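Type II secretion pathway related protein (Escherichia coli, PDB 3SOL) probably acts as the pilotin of a type II secretion system, a small lipoprotein that binds the secretin and guides it to the outer membrane. Local coordinates at residues T17-M22 against Y75-E80. Sequence-based numbering, arbitrary orientation.
Sequences TRYLKM and YIKCRE
The phenol ring of Y19 meets the methylene CD of K77 obliquely, CZ of Y19 lying 3.8 Å from CD of K77, while the Y64 ring of helix 53-69 meets it with planes about 55° apart. L67 and T68 of that helix also touch the Y19 side chain. This is helix-helix packing in the all-helical PulS/OutS pilotin fold: helix 5-23 lies against helix 74-84, and the backbones come nearest at L20 and C78, whose CA atoms are 6.4 Å apart. One hydrogen bond joins the two segments, from K77 NZ to Y19 OH at 3.1 Å. K77 reaches it because its CG stands opposite the carbonyl carbon (chi1 -65°) and the chain beyond is extended. E74 ties both polar ends together, salt-bridged to the lysine and hydrogen-bonded to the hydroxyl; the backbone carbonyls of L67 and D70 also take hydrogen bonds from NZ, so the buried ammonium is gripped by several oxygens, which would probably stabilise its positive charge. A leucine in place of Y19 would probably leave K77 and E74 without the hydroxyl that links to both, and open a gap beside CD of the lysine. The two segments bury 183 Å² in all, both sides summed. L20 contributes by its branch end, with F81 and N82 of helix 74-84 also against it. Close by, the disulfide from C78 to C24 fixes helix 74-84 covalently to the chain just past helix 5-23. On the same residue, CD2 of L20 lies 3.9 Å from the carbonyl O of C78, a van der Waals contact.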
loop_
_atom_site.group_PDB
_atom_site.type_symbol
_atom_site.label_atom_id
_atom_site.label_comp_id
_atom_site.label_asym_id
_atom_site.label_seq_id
_atom_site.Cartn_x
_atom_site.Cartn_y
_atom_site.Cartn_z
ATOM N N THR A 17 0.362 2.640 -2.065
ATOM C CA THR A 17 1.764 3.019 -2.029
ATOM C C THR A 17 2.407 2.727 -3.386
ATOM O O THR A 17 3.185 3.533 -3.912
ATOM C CB THR A 17 2.495 2.282 -0.864
ATOM O OG1 THR A 17 1.825 2.606 0.380
ATOM C CG2 THR A 17 3.908 2.723 -0.781
ATOM N N ARG A 18 2.057 1.585 -3.983
ATOM C CA ARG A 18 2.477 1.286 -5.369
ATOM C C ARG A 18 1.957 2.334 -6.368
ATOM O O ARG A 18 2.669 2.784 -7.278
ATOM C CB ARG A 18 2.023 -0.093 -5.769
ATOM C CG ARG A 18 2.302 -0.459 -7.193
ATOM C CD ARG A 18 1.734 -1.863 -7.435
ATOM N NE ARG A 18 1.956 -2.321 -8.794
ATOM C CZ ARG A 18 1.500 -3.472 -9.289
ATOM N NH1 ARG A 18 0.766 -4.300 -8.543
ATOM N NH2 ARG A 18 1.795 -3.803 -10.542
ATOM N N TYR A 19 0.714 2.733 -6.190
ATOM C CA TYR A 19 0.135 3.776 -7.035
ATOM C C TYR A 19 0.923 5.085 -6.913
ATOM O O TYR A 19 1.222 5.711 -7.913
ATOM C CB TYR A 19 -1.344 3.982 -6.706
ATOM C CG TYR A 19 -2.182 4.359 -7.915
ATOM C CD1 TYR A 19 -2.908 3.399 -8.586
ATOM C CD2 TYR A 19 -2.235 5.666 -8.387
ATOM C CE1 TYR A 19 -3.680 3.711 -9.690
ATOM C CE2 TYR A 19 -3.006 5.995 -9.525
ATOM C CZ TYR A 19 -3.723 5.001 -10.153
ATOM O OH TYR A 19 -4.510 5.238 -11.251
ATOM N N LEU A 20 1.292 5.472 -5.692
ATOM C CA LEU A 20 2.082 6.684 -5.486
ATOM C C LEU A 20 3.426 6.620 -6.189
ATOM O O LEU A 20 3.860 7.599 -6.819
ATOM C CB LEU A 20 2.286 6.946 -3.987
ATOM C CG LEU A 20 1.083 7.504 -3.246
ATOM C CD1 LEU A 20 1.460 7.742 -1.781
ATOM C CD2 LEU A 20 0.583 8.817 -3.928
ATOM N N LYS A 21 4.085 5.471 -6.089
ATOM C CA LYS A 21 5.389 5.288 -6.693
ATOM C C LYS A 21 5.337 5.278 -8.218
ATOM O O LYS A 21 6.175 5.867 -8.872
ATOM C CB LYS A 21 6.012 3.985 -6.198
ATOM C CG LYS A 21 6.513 4.065 -4.787
ATOM C CD LYS A 21 6.796 2.668 -4.209
ATOM C CE LYS A 21 7.866 1.926 -4.936
ATOM N NZ LYS A 21 8.024 0.564 -4.338
ATOM N N MET A 22 4.346 4.593 -8.769
ATOM C CA MET A 22 4.259 4.372 -10.204
ATOM C C MET A 22 3.651 5.590 -10.928
ATOM O O MET A 22 4.095 5.948 -12.016
ATOM C CB MET A 22 3.412 3.115 -10.495
ATOM C CG MET A 22 4.080 1.801 -10.093
ATOM S SD MET A 22 5.298 1.186 -11.300
ATOM C CE MET A 22 4.452 1.472 -12.790
ATOM N N TYR A 75 -4.765 12.936 -11.018
ATOM C CA TYR A 75 -4.116 13.859 -10.087
ATOM C C TYR A 75 -4.849 13.851 -8.734
ATOM O O TYR A 75 -4.211 14.036 -7.694
ATOM C CB TYR A 75 -3.977 15.282 -10.655
ATOM C CG TYR A 75 -5.185 16.169 -10.470
ATOM C CD1 TYR A 75 -5.280 17.034 -9.362
ATOM C CD2 TYR A 75 -6.219 16.166 -11.382
ATOM C CE1 TYR A 75 -6.395 17.850 -9.162
ATOM C CE2 TYR A 75 -7.360 16.994 -11.189
ATOM C CZ TYR A 75 -7.427 17.824 -10.064
ATOM O OH TYR A 75 -8.520 18.632 -9.893
ATOM N N ILE A 76 -6.166 13.623 -8.739
ATOM C CA ILE A 76 -6.928 13.564 -7.481
ATOM C C ILE A 76 -6.600 12.293 -6.717
ATOM O O ILE A 76 -6.466 12.310 -5.480
ATOM C CB ILE A 76 -8.453 13.703 -7.745
ATOM C CG1 ILE A 76 -8.725 15.143 -8.155
ATOM C CG2 ILE A 76 -9.307 13.354 -6.483
ATOM C CD1 ILE A 76 -10.136 15.429 -8.664
ATOM N N LYS A 77 -6.426 11.187 -7.450
ATOM C CA LYS A 77 -5.955 9.932 -6.829
ATOM C C LYS A 77 -4.652 10.181 -6.089
ATOM O O LYS A 77 -4.504 9.777 -4.920
ATOM C CB LYS A 77 -5.725 8.834 -7.869
ATOM C CG LYS A 77 -6.981 8.371 -8.589
ATOM C CD LYS A 77 -6.671 7.269 -9.587
ATOM C CE LYS A 77 -7.889 6.866 -10.382
ATOM N NZ LYS A 77 -7.546 5.931 -11.513
ATOM N N CYS A 78 -3.710 10.828 -6.779
ATOM C CA CYS A 78 -2.410 11.167 -6.179
ATOM C C CYS A 78 -2.579 12.012 -4.917
ATOM O O CYS A 78 -1.966 11.728 -3.878
ATOM C CB CYS A 78 -1.530 11.893 -7.176
ATOM S SG CYS A 78 -1.024 10.890 -8.599
ATOM N N ARG A 79 -3.433 13.031 -4.997
ATOM C CA ARG A 79 -3.617 13.927 -3.844
ATOM C C ARG A 79 -4.269 13.212 -2.657
ATOM O O ARG A 79 -3.892 13.440 -1.514
ATOM C CB ARG A 79 -4.410 15.174 -4.253
ATOM C CG ARG A 79 -3.574 16.067 -5.137
ATOM C CD ARG A 79 -4.245 17.325 -5.586
ATOM N NE ARG A 79 -3.218 18.114 -6.270
ATOM C CZ ARG A 79 -2.418 19.014 -5.706
ATOM N NH1 ARG A 79 -2.541 19.367 -4.429
ATOM N NH2 ARG A 79 -1.491 19.589 -6.461
ATOM N N GLU A 80 -5.252 12.351 -2.933
ATOM C CA GLU A 80 -5.909 11.581 -1.881
ATOM C C GLU A 80 -4.937 10.617 -1.204
ATOM O O GLU A 80 -4.877 10.553 0.037
ATOM C CB GLU A 80 -7.130 10.826 -2.446
ATOM C CG GLU A 80 -8.278 11.745 -2.851
ATOM C CD GLU A 80 -9.078 12.290 -1.670
ATOM O OE1 GLU A 80 -8.692 12.102 -0.491
ATOM O OE2 GLU A 80 -10.112 12.937 -1.923
#